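Local coordinates for alpha-Amylase (Thermotoga maritima, PDB 2B5D), which is named an alpha-amylase and belongs to glycosyl hydrolase family 57, with an alpha/beta part and a mainly helical C-terminal region, at residues V89-K94 with M271-D276; I82-K87 with K275-P280; P97-M102 with I289-I294; R76-L81 with E108-I113. One frame throughout, in Å; residues are numbered along the deposited sequence.

All four contacts belong to one peripheral part of the family 57 domain, their centres 23 to 34 Å from the centre of the chain. Contact 4 packs the two arms of a helical hairpin, 68-91 and 97-119, against each other; the other three fasten the region 271-294 onto that hairpin. Contacts 1 and 2 are closest, with centres about 9 Å apart, and share Lys275 and Asp276. Contact 4 lies about 11 Å from contact 2, centre to centre, joined to it by Lys80 NZ bonding Asp276 O at 2.9 Å. Contact 3, about 14 Å from contact 1, grips the hairpin's second arm, and Ile289 CG2 lies 4.2 Å from Leu84 CD1 of contact 2.

Contact 1. Residues V89-K94 with M271-D276; sequences VERTKK and MEYIKD
Arg91 and Tyr273 make this contact by themselves, reaching for each other from helix 68-91 and from the short helix 271-274. The backbones stay well apart, with the CA atoms of Arg91 and Tyr273 10.0 Å from each other, and side chains span the distance.

The packing is van der Waals in kind. Arg91 bends at its second and third torsions, which brings NE to 3.4 Å from CD2 of Tyr273, while its CD lies 3.8 Å from CE2 of the same ring. Nearer the backbone, Arg91 CB passes 3.8 Å from Tyr273 OH. The guanidinium does not lie flat on the ring: the two planes stand 80° apart, and Tyr273 CD2 meets the guanidinium at its edge, near its plane.

Polar interactions come from outside the pair. Tyr273 points its CG away from its own backbone N (chi1 -180°), and the ring carries OH across to the carbonyl oxygen of Lys87, one turn before Arg91, in a weak hydrogen bond. Thr92 OG1 hydrogen-bonds to Glu88 O. Arg91 NH1 also lies close to Arg269 NH2, a like charge that may disfavour this placement somewhat.

With 117 Å² buried, this is a small surface contact, where a short helix of a long excursion leans on the first arm of a helical hairpin.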
# COMPACT_ATOMS: atom_id res chain seq x y z
N VAL A 89 33.49 -19.97 8.17
CA VAL A 89 34.78 -20.22 8.83
C VAL A 89 35.99 -20.06 7.87
O VAL A 89 37.06 -19.62 8.30
CB VAL A 89 34.82 -21.54 9.66
CG1 VAL A 89 34.45 -22.73 8.82
CG2 VAL A 89 36.22 -21.77 10.25
N GLU A 90 35.82 -20.40 6.59
CA GLU A 90 36.86 -20.15 5.57
C GLU A 90 36.94 -18.70 5.12
O GLU A 90 38.01 -18.10 5.17
CB GLU A 90 36.75 -21.11 4.37
CG GLU A 90 37.72 -22.30 4.39
CD GLU A 90 39.10 -21.98 3.79
OE1 GLU A 90 39.69 -22.89 3.15
OE2 GLU A 90 39.61 -20.84 3.95
N ARG A 91 35.81 -18.13 4.70
CA ARG A 91 35.73 -16.73 4.26
C ARG A 91 36.21 -15.74 5.33
O ARG A 91 36.62 -14.63 5.00
CB ARG A 91 34.30 -16.40 3.79
CG ARG A 91 33.96 -14.90 3.53
CD ARG A 91 34.18 -14.45 2.07
NE ARG A 91 33.01 -13.76 1.50
CZ ARG A 91 32.82 -12.43 1.45
NH1 ARG A 91 33.72 -11.60 1.96
NH2 ARG A 91 31.71 -11.92 0.90
N THR A 92 36.16 -16.14 6.60
CA THR A 92 36.58 -15.24 7.70
C THR A 92 38.07 -15.30 8.03
O THR A 92 38.61 -14.36 8.64
CB THR A 92 35.77 -15.45 9.01
OG1 THR A 92 35.82 -16.83 9.40
CG2 THR A 92 34.32 -14.99 8.83
N LYS A 93 38.71 -16.41 7.64
CA LYS A 93 40.11 -16.71 7.95
C LYS A 93 41.09 -15.54 7.79
O LYS A 93 42.01 -15.38 8.60
CB LYS A 93 40.56 -17.90 7.10
CG LYS A 93 41.63 -18.78 7.75
CD LYS A 93 41.77 -20.11 7.00
CE LYS A 93 40.51 -20.99 7.10
NZ LYS A 93 40.24 -21.51 8.48
N LYS A 94 40.91 -14.72 6.75
CA LYS A 94 41.81 -13.58 6.54
C LYS A 94 41.22 -12.23 7.00
O LYS A 94 41.86 -11.17 6.85
CB LYS A 94 42.31 -13.54 5.09
CG LYS A 94 43.81 -13.18 4.96
CD LYS A 94 44.29 -13.07 3.48
CE LYS A 94 44.65 -14.45 2.88
NZ LYS A 94 44.48 -14.47 1.38
N MET A 271 25.92 -10.28 -2.24
CA MET A 271 24.71 -10.94 -2.73
C MET A 271 24.90 -12.33 -3.36
O MET A 271 24.09 -13.24 -3.12
CB MET A 271 23.97 -10.01 -3.71
CG MET A 271 22.70 -10.60 -4.30
SD MET A 271 21.55 -11.20 -3.04
CE MET A 271 20.91 -9.64 -2.41
N GLU A 272 25.95 -12.49 -4.16
CA GLU A 272 26.20 -13.78 -4.83
C GLU A 272 26.64 -14.84 -3.83
O GLU A 272 26.30 -16.01 -3.96
CB GLU A 272 27.21 -13.65 -5.97
CG GLU A 272 26.90 -14.61 -7.14
CD GLU A 272 27.98 -14.66 -8.20
OE1 GLU A 272 29.15 -14.33 -7.88
OE2 GLU A 272 27.67 -15.04 -9.35
N TYR A 273 27.39 -14.39 -2.82
CA TYR A 273 27.80 -15.23 -1.71
C TYR A 273 26.60 -15.74 -0.91
O TYR A 273 26.50 -16.94 -0.58
CB TYR A 273 28.74 -14.43 -0.79
CG TYR A 273 29.22 -15.21 0.41
CD1 TYR A 273 28.40 -15.41 1.53
CD2 TYR A 273 30.51 -15.75 0.43
CE1 TYR A 273 28.84 -16.13 2.63
CE2 TYR A 273 30.96 -16.47 1.53
CZ TYR A 273 30.12 -16.65 2.62
OH TYR A 273 30.58 -17.36 3.70
N ILE A 274 25.67 -14.83 -0.63
CA ILE A 274 24.66 -15.02 0.41
C ILE A 274 23.27 -15.47 -0.08
O ILE A 274 22.41 -15.82 0.73
CB ILE A 274 24.56 -13.74 1.34
CG1 ILE A 274 23.98 -14.09 2.72
CG2 ILE A 274 23.83 -12.57 0.64
CD1 ILE A 274 24.85 -15.03 3.56
N LYS A 275 23.10 -15.51 -1.41
CA LYS A 275 21.81 -15.71 -2.11
C LYS A 275 20.86 -16.80 -1.59
O LYS A 275 19.67 -16.52 -1.37
CB LYS A 275 22.04 -15.88 -3.64
CG LYS A 275 20.79 -16.23 -4.51
CD LYS A 275 19.57 -15.27 -4.31
CE LYS A 275 19.80 -13.85 -4.84
NZ LYS A 275 19.57 -13.71 -6.31
N ASP A 276 21.36 -18.02 -1.40
CA ASP A 276 20.49 -19.12 -0.96
C ASP A 276 20.50 -19.38 0.56
O ASP A 276 20.41 -20.52 1.02
CB ASP A 276 20.77 -20.39 -1.77
CG ASP A 276 22.21 -20.81 -1.70
OD1 ASP A 276 23.06 -19.97 -1.34
OD2 ASP A 276 22.49 -21.99 -2.01

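Contact 2. Residues I82-K87 with K275-P280; sequences IELANK and KDYIDP
Residues 82-87 of helix 68-91 face an irregular piece of chain here, the CA atoms of Leu84 and Tyr277 coming within 7.6 Å of each other. The helix is the first arm of an alpha-alpha hairpin, and the chain that follows helix 271-274 touches its flank at Tyr277 and then leads away.

Tyr277 meets the helix with both its ring and its hydroxyl. Leu84 covers one ring face: its CG stands 3.7 Å from the ring centroid, close to the normal, a nearly centred CH-pi contact. On the opposite face, displaced toward the rim, lies the carboxylate oxygen OD1 of the preceding Asp276, 3.5 Å above the plane. The ring thus lies between Leu84 of the helix and the side chain of its own neighbour Asp276. Leu84 also touches Thr287, further along the same excursion.

At the far end of the ring, the hydroxyl serves as donor and acceptor at once. It gives its proton to Glu83 OE2, with Tyr277 OH and that oxygen 2.6 Å apart, and it accepts from Lys87 NZ at 2.7 Å. Glu83 turns CG opposite its backbone N (chi1 -170°), and its extended chain carries OE2 out to the phenol. Glu83 and Lys87 are one helical turn apart, so they reach the same oxygen from successive turns. Both approach near the plane of the ring, and the two bonds should restrain its rotation. The Glu83 carboxylate stands almost upright to the ring, 85° between planes, and OE2 takes the phenol on its anti side, 23° out of the carboxylate plane.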
# COMPACT_ATOMS: atom_id res chain seq x y z
N ILE A 82 24.32 -24.80 9.16
CA ILE A 82 25.68 -25.37 9.41
C ILE A 82 26.58 -25.35 8.15
O ILE A 82 27.82 -25.21 8.25
CB ILE A 82 25.63 -26.82 9.93
CG1 ILE A 82 24.99 -26.87 11.32
CG2 ILE A 82 27.05 -27.44 9.94
CD1 ILE A 82 24.51 -28.28 11.75
N GLU A 83 25.96 -25.51 6.98
CA GLU A 83 26.63 -25.32 5.69
C GLU A 83 27.13 -23.87 5.57
O GLU A 83 28.29 -23.65 5.22
CB GLU A 83 25.70 -25.68 4.54
CG GLU A 83 26.36 -25.75 3.16
CD GLU A 83 25.35 -25.55 2.03
OE1 GLU A 83 24.96 -26.56 1.40
OE2 GLU A 83 24.92 -24.40 1.79
N LEU A 84 26.26 -22.90 5.86
CA LEU A 84 26.65 -21.49 5.87
C LEU A 84 27.74 -21.23 6.91
O LEU A 84 28.65 -20.42 6.68
CB LEU A 84 25.47 -20.57 6.18
CG LEU A 84 25.43 -19.13 5.64
CD1 LEU A 84 24.58 -18.28 6.54
CD2 LEU A 84 26.79 -18.48 5.44
N ALA A 85 27.64 -21.92 8.04
CA ALA A 85 28.62 -21.75 9.11
C ALA A 85 30.01 -22.09 8.60
O ALA A 85 30.96 -21.34 8.83
CB ALA A 85 28.25 -22.60 10.32
N ASN A 86 30.11 -23.22 7.90
CA ASN A 86 31.35 -23.66 7.25
C ASN A 86 31.92 -22.73 6.17
O ASN A 86 33.12 -22.41 6.18
CB ASN A 86 31.19 -25.08 6.73
CG ASN A 86 31.63 -26.11 7.75
OD1 ASN A 86 30.94 -27.11 7.98
ND2 ASN A 86 32.79 -25.87 8.38
N LYS A 87 31.06 -22.31 5.24
CA LYS A 87 31.40 -21.28 4.27
C LYS A 87 31.99 -20.07 4.97
O LYS A 87 32.84 -19.36 4.41
CB LYS A 87 30.15 -20.82 3.52
CG LYS A 87 29.94 -21.34 2.11
CD LYS A 87 28.97 -20.40 1.39
CE LYS A 87 28.74 -20.73 -0.08
NZ LYS A 87 27.54 -21.60 -0.33
N LYS A 275 23.10 -15.51 -1.41
CA LYS A 275 21.81 -15.71 -2.11
C LYS A 275 20.86 -16.80 -1.59
O LYS A 275 19.67 -16.52 -1.37
CB LYS A 275 22.04 -15.88 -3.64
CG LYS A 275 20.79 -16.23 -4.51
CD LYS A 275 19.57 -15.27 -4.31
CE LYS A 275 19.80 -13.85 -4.84
NZ LYS A 275 19.57 -13.71 -6.31
N ASP A 276 21.36 -18.02 -1.40
CA ASP A 276 20.49 -19.12 -0.96
C ASP A 276 20.50 -19.38 0.56
O ASP A 276 20.41 -20.52 1.02
CB ASP A 276 20.77 -20.39 -1.77
CG ASP A 276 22.21 -20.81 -1.70
OD1 ASP A 276 23.06 -19.97 -1.34
OD2 ASP A 276 22.49 -21.99 -2.01
N TYR A 277 20.63 -18.29 1.33
CA TYR A 277 20.44 -18.32 2.78
C TYR A 277 19.52 -17.19 3.20
O TYR A 277 19.06 -17.15 4.34
CB TYR A 277 21.77 -18.25 3.52
CG TYR A 277 22.79 -19.24 3.01
CD1 TYR A 277 23.85 -18.81 2.20
CD2 TYR A 277 22.69 -20.60 3.31
CE1 TYR A 277 24.78 -19.72 1.71
CE2 TYR A 277 23.62 -21.52 2.82
CZ TYR A 277 24.66 -21.06 2.03
OH TYR A 277 25.59 -21.94 1.55
N ILE A 278 19.25 -16.26 2.28
CA ILE A 278 18.19 -15.28 2.46
C ILE A 278 16.88 -15.79 1.85
O ILE A 278 16.75 -16.98 1.56
CB ILE A 278 18.57 -13.87 1.89
CG1 ILE A 278 19.06 -13.99 0.44
CG2 ILE A 278 19.58 -13.18 2.81
CD1 ILE A 278 19.51 -12.70 -0.22
N ASP A 279 15.92 -14.89 1.68
CA ASP A 279 14.63 -15.22 1.07
C ASP A 279 14.78 -15.64 -0.41
O ASP A 279 15.57 -15.04 -1.14
CB ASP A 279 13.70 -14.00 1.17
CG ASP A 279 12.23 -14.38 1.27
OD1 ASP A 279 11.45 -13.91 0.42
OD2 ASP A 279 11.84 -15.14 2.20
N PRO A 280 14.02 -16.68 -0.84
CA PRO A 280 13.98 -17.11 -2.25
C PRO A 280 13.58 -15.97 -3.19
O PRO A 280 13.90 -15.98 -4.38
CB PRO A 280 12.91 -18.21 -2.26
CG PRO A 280 12.12 -18.02 -0.97
CD PRO A 280 13.14 -17.51 0.00

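Contact 3. Residues P97-M102 with I289-I294; sequences PLKHKM and IKYHRI
The phenol oxygen of Tyr291, whose ring packs on Lys99 and Met102, is hydrogen-bonded to Glu88 OE1 of helix 68-91. Tyr291 thereby engages both arms of the helical hairpin: its hydroxyl is tied to the first, and its ring rests on the opening turns of the second, helix 97-119. The chain bearing it is an irregular part of the long excursion between helices 271-274 and 309-338, fixed by backbone hydrogen bonds between Tyr291 and Tyr307 and by Tyr106 OH bonding to Lys290 O.

Lys99 lies over one face of the ring. Every torsion along its chain is close to 180°, so the methylenes run out straight and cross the side chain of Tyr291 at about a right angle. CG sits 3.8 Å from the ring centroid and 10° off the normal, a CH-pi contact over the centre, and CE follows at 3.7 Å from Tyr291 CD1. The ammonium group is carried past the ring.

Met102 comes from the next turn and meets an edge, its CB lying near the ring plane at 3.6 Å from Tyr291 CD2; the sulfur end turns away and the residue also packs on Tyr307. Between these two side chains the helix backbone itself reaches the ring, with Lys99 O 3.4 Å from Tyr291 CE2.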
# COMPACT_ATOMS: atom_id res chain seq x y z
N PRO A 97 40.32 -11.42 13.47
CA PRO A 97 40.37 -12.61 14.32
C PRO A 97 39.16 -12.85 15.24
O PRO A 97 38.83 -14.00 15.51
CB PRO A 97 41.65 -12.40 15.14
CG PRO A 97 41.92 -10.94 15.05
CD PRO A 97 41.49 -10.56 13.69
N LEU A 98 38.51 -11.79 15.73
CA LEU A 98 37.26 -11.92 16.51
C LEU A 98 36.19 -12.56 15.64
O LEU A 98 35.54 -13.53 16.04
CB LEU A 98 36.78 -10.55 17.04
CG LEU A 98 37.55 -9.98 18.24
CD1 LEU A 98 37.10 -8.58 18.60
CD2 LEU A 98 37.45 -10.90 19.46
N LYS A 99 36.06 -12.00 14.44
CA LYS A 99 35.10 -12.40 13.44
C LYS A 99 35.36 -13.83 13.00
O LYS A 99 34.42 -14.63 12.92
CB LYS A 99 35.17 -11.43 12.27
CG LYS A 99 34.16 -11.69 11.17
CD LYS A 99 34.18 -10.53 10.20
CE LYS A 99 33.13 -10.71 9.15
NZ LYS A 99 33.21 -9.57 8.19
N HIS A 100 36.62 -14.16 12.73
CA HIS A 100 37.01 -15.57 12.45
C HIS A 100 36.66 -16.52 13.59
O HIS A 100 36.09 -17.58 13.37
CB HIS A 100 38.50 -15.72 12.08
CG HIS A 100 38.87 -17.13 11.68
ND1 HIS A 100 39.59 -17.97 12.50
CD2 HIS A 100 38.56 -17.85 10.58
CE1 HIS A 100 39.73 -19.15 11.91
NE2 HIS A 100 39.11 -19.10 10.74
N LYS A 101 37.02 -16.12 14.81
CA LYS A 101 36.75 -16.90 16.03
C LYS A 101 35.25 -17.19 16.24
O LYS A 101 34.87 -18.34 16.51
CB LYS A 101 37.33 -16.16 17.22
CG LYS A 101 37.32 -16.92 18.50
CD LYS A 101 37.82 -16.05 19.64
CE LYS A 101 37.30 -16.58 20.97
NZ LYS A 101 37.82 -15.77 22.10
N MET A 102 34.41 -16.15 16.08
CA MET A 102 32.95 -16.26 16.16
C MET A 102 32.39 -17.26 15.16
O MET A 102 31.51 -18.03 15.50
CB MET A 102 32.28 -14.89 15.94
CG MET A 102 31.68 -14.19 17.18
SD MET A 102 31.00 -15.23 18.54
CE MET A 102 32.44 -15.20 19.59
N ILE A 289 23.74 -15.74 12.07
CA ILE A 289 25.14 -15.50 12.34
C ILE A 289 25.51 -14.03 12.24
O ILE A 289 25.44 -13.41 11.16
CB ILE A 289 26.14 -16.54 11.67
CG1 ILE A 289 27.53 -15.89 11.41
CG2 ILE A 289 25.53 -17.35 10.49
CD1 ILE A 289 27.73 -15.41 10.07
N LYS A 290 25.88 -13.50 13.40
CA LYS A 290 26.04 -12.07 13.67
C LYS A 290 27.36 -11.82 14.41
O LYS A 290 27.67 -12.51 15.38
CB LYS A 290 24.89 -11.57 14.56
CG LYS A 290 23.50 -12.11 14.27
CD LYS A 290 22.49 -11.23 14.95
CE LYS A 290 21.17 -11.93 15.19
NZ LYS A 290 20.22 -11.73 14.08
N TYR A 291 28.11 -10.80 13.98
CA TYR A 291 29.50 -10.60 14.43
C TYR A 291 29.79 -9.35 15.26
O TYR A 291 30.89 -9.19 15.75
CB TYR A 291 30.42 -10.61 13.20
CG TYR A 291 30.53 -11.93 12.44
CD1 TYR A 291 30.25 -11.99 11.10
CD2 TYR A 291 30.95 -13.10 13.08
CE1 TYR A 291 30.36 -13.19 10.40
CE2 TYR A 291 31.08 -14.31 12.38
CZ TYR A 291 30.79 -14.34 11.06
OH TYR A 291 30.91 -15.52 10.36
N HIS A 292 28.83 -8.46 15.42
CA HIS A 292 29.07 -7.20 16.13
C HIS A 292 28.48 -7.19 17.54
O HIS A 292 27.54 -7.93 17.85
CB HIS A 292 28.56 -6.03 15.30
CG HIS A 292 29.15 -5.99 13.91
ND1 HIS A 292 28.78 -6.88 12.92
CD2 HIS A 292 30.10 -5.19 13.37
CE1 HIS A 292 29.46 -6.60 11.81
NE2 HIS A 292 30.26 -5.58 12.07
N ARG A 293 29.12 -6.39 18.40
CA ARG A 293 28.57 -6.10 19.70
C ARG A 293 27.85 -4.75 19.64
O ARG A 293 28.09 -3.95 18.73
CB ARG A 293 29.66 -6.11 20.78
CG ARG A 293 30.85 -5.20 20.49
CD ARG A 293 31.96 -5.42 21.51
NE ARG A 293 32.97 -4.36 21.40
CZ ARG A 293 32.96 -3.22 22.09
NH1 ARG A 293 32.00 -2.95 22.96
NH2 ARG A 293 33.91 -2.33 21.88
N ILE A 294 27.00 -4.47 20.63
CA ILE A 294 26.24 -3.22 20.64
C ILE A 294 27.15 -1.98 20.56
O ILE A 294 26.77 -0.99 19.94
CB ILE A 294 25.24 -3.17 21.85
CG1 ILE A 294 24.20 -4.29 21.74
CG2 ILE A 294 24.55 -1.78 21.99
CD1 ILE A 294 23.48 -4.61 23.02

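Contact 4. Residues R76-L81 with E108-I113; sequences RHMEKL and EHFEKI
Phe110 of helix 97-119 is the main bump of segment 108-113, and Leu81 of helix 68-91 is what it lies against. The branched end of Leu81 sits on one face of the ring: CD2 is 3.7 Å from the ring centroid and 11° off the normal, a CH-pi contact. CG presses closer to one side, 3.5 Å from Phe110 CE2. The two side chains cross at about a right angle. Ile82, the next residue on helix 68-91, packs against Phe110 at its CB.

Met78, one turn before Leu81, supplies the reverse fit. Its chain bends at the second and third torsions, bringing the methyl CE into the notch between Phe110 and Ile113, which are themselves one turn apart. CE lies 3.6 Å from Phe110 O at the floor of this notch and 3.7 Å from Ile113 CG2 at its wall, with Phe110 CB at 4.0 Å.

The pairing is that of an alpha-alpha hairpin, in which helices 68-91 and 97-119 follow one another through a short loop and run almost antiparallel. The N-to-C directions of segments 76-81 and 108-113 differ by 162°, and their axes approach to 10.0 Å. Helix 27-47 lies along one side of the seam, its Thr35 touching Met78 and its Ile39 touching Ile113, while Glu79 makes a salt bridge with Arg118 further along the second arm. Ile113 sends its other branch back over its own helix, where CD1 stands 3.3 Å above the His109 ring, offset toward the rim.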
# COMPACT_ATOMS: atom_id res chain seq x y z
N ARG A 76 16.32 -29.48 8.13
CA ARG A 76 16.81 -28.99 6.85
C ARG A 76 17.27 -27.52 6.94
O ARG A 76 18.27 -27.12 6.32
CB ARG A 76 15.75 -29.26 5.77
CG ARG A 76 15.49 -28.15 4.74
CD ARG A 76 14.62 -28.68 3.58
NE ARG A 76 13.70 -29.73 4.00
CZ ARG A 76 12.37 -29.62 4.02
NH1 ARG A 76 11.78 -28.48 3.62
NH2 ARG A 76 11.61 -30.65 4.43
N HIS A 77 16.57 -26.72 7.74
CA HIS A 77 17.01 -25.35 8.03
C HIS A 77 18.33 -25.35 8.81
O HIS A 77 19.23 -24.55 8.56
CB HIS A 77 15.93 -24.60 8.78
CG HIS A 77 16.42 -23.38 9.50
ND1 HIS A 77 16.38 -22.12 8.95
CD2 HIS A 77 16.96 -23.23 10.74
CE1 HIS A 77 16.87 -21.25 9.81
NE2 HIS A 77 17.23 -21.90 10.90
N MET A 78 18.45 -26.25 9.77
CA MET A 78 19.66 -26.30 10.57
C MET A 78 20.91 -26.71 9.78
O MET A 78 22.02 -26.22 10.05
CB MET A 78 19.44 -27.15 11.83
CG MET A 78 18.68 -26.40 12.92
SD MET A 78 19.35 -24.73 13.29
CE MET A 78 20.82 -25.14 14.24
N GLU A 79 20.71 -27.59 8.80
CA GLU A 79 21.79 -28.04 7.91
C GLU A 79 22.22 -26.94 6.92
O GLU A 79 23.42 -26.68 6.77
CB GLU A 79 21.40 -29.31 7.17
CG GLU A 79 21.73 -30.57 7.96
CD GLU A 79 20.77 -31.71 7.64
OE1 GLU A 79 20.83 -32.75 8.35
OE2 GLU A 79 19.96 -31.56 6.69
N LYS A 80 21.25 -26.30 6.29
CA LYS A 80 21.49 -25.10 5.50
C LYS A 80 22.36 -24.12 6.31
O LYS A 80 23.33 -23.56 5.79
CB LYS A 80 20.16 -24.46 5.13
CG LYS A 80 20.12 -23.75 3.79
CD LYS A 80 18.78 -24.03 3.10
CE LYS A 80 18.58 -23.23 1.80
NZ LYS A 80 18.02 -21.85 2.02
N LEU A 81 22.04 -23.96 7.59
CA LEU A 81 22.74 -23.04 8.46
C LEU A 81 24.14 -23.51 8.85
O LEU A 81 25.06 -22.68 8.88
CB LEU A 81 21.87 -22.70 9.69
CG LEU A 81 22.37 -21.69 10.73
CD1 LEU A 81 22.65 -20.28 10.12
CD2 LEU A 81 21.43 -21.60 11.93
N GLU A 108 30.35 -24.82 15.73
CA GLU A 108 30.26 -25.80 16.82
C GLU A 108 28.88 -25.75 17.49
O GLU A 108 28.23 -26.79 17.68
CB GLU A 108 31.41 -25.61 17.86
CG GLU A 108 31.82 -26.91 18.62
CD GLU A 108 32.67 -26.67 19.90
OE1 GLU A 108 32.34 -27.23 20.98
OE2 GLU A 108 33.68 -25.92 19.82
N HIS A 109 28.43 -24.53 17.80
CA HIS A 109 27.14 -24.28 18.46
C HIS A 109 25.94 -24.82 17.68
O HIS A 109 25.11 -25.55 18.24
CB HIS A 109 26.99 -22.79 18.71
CG HIS A 109 25.88 -22.45 19.65
ND1 HIS A 109 24.88 -21.55 19.32
CD2 HIS A 109 25.60 -22.88 20.90
CE1 HIS A 109 24.05 -21.43 20.34
NE2 HIS A 109 24.46 -22.23 21.31
N PHE A 110 25.84 -24.46 16.40
CA PHE A 110 24.75 -24.97 15.56
C PHE A 110 24.77 -26.47 15.44
O PHE A 110 23.70 -27.08 15.35
CB PHE A 110 24.76 -24.35 14.16
CG PHE A 110 24.57 -22.88 14.15
CD1 PHE A 110 23.94 -22.22 15.20
CD2 PHE A 110 25.00 -22.13 13.06
CE1 PHE A 110 23.77 -20.87 15.19
CE2 PHE A 110 24.82 -20.76 13.03
CZ PHE A 110 24.21 -20.13 14.10
N GLU A 111 25.96 -27.07 15.42
CA GLU A 111 26.06 -28.52 15.35
C GLU A 111 25.47 -29.12 16.62
O GLU A 111 24.60 -29.99 16.55
CB GLU A 111 27.51 -28.99 15.15
CG GLU A 111 27.94 -29.13 13.69
CD GLU A 111 29.41 -29.55 13.53
OE1 GLU A 111 29.98 -30.17 14.47
OE2 GLU A 111 29.99 -29.27 12.44
N LYS A 112 25.94 -28.62 17.77
CA LYS A 112 25.41 -28.96 19.09
C LYS A 112 23.88 -28.90 19.18
O LYS A 112 23.25 -29.84 19.67
CB LYS A 112 26.03 -28.06 20.16
CG LYS A 112 27.04 -28.75 21.06
CD LYS A 112 26.36 -29.43 22.27
CE LYS A 112 25.71 -30.80 21.91
NZ LYS A 112 24.94 -31.42 23.04
N ILE A 113 23.31 -27.80 18.69
CA ILE A 113 21.87 -27.58 18.72
C ILE A 113 21.09 -28.64 17.93
O ILE A 113 20.18 -29.25 18.47
CB ILE A 113 21.52 -26.12 18.30
CG1 ILE A 113 21.76 -25.20 19.49
CG2 ILE A 113 20.08 -25.99 17.77
CD1 ILE A 113 22.06 -23.80 19.10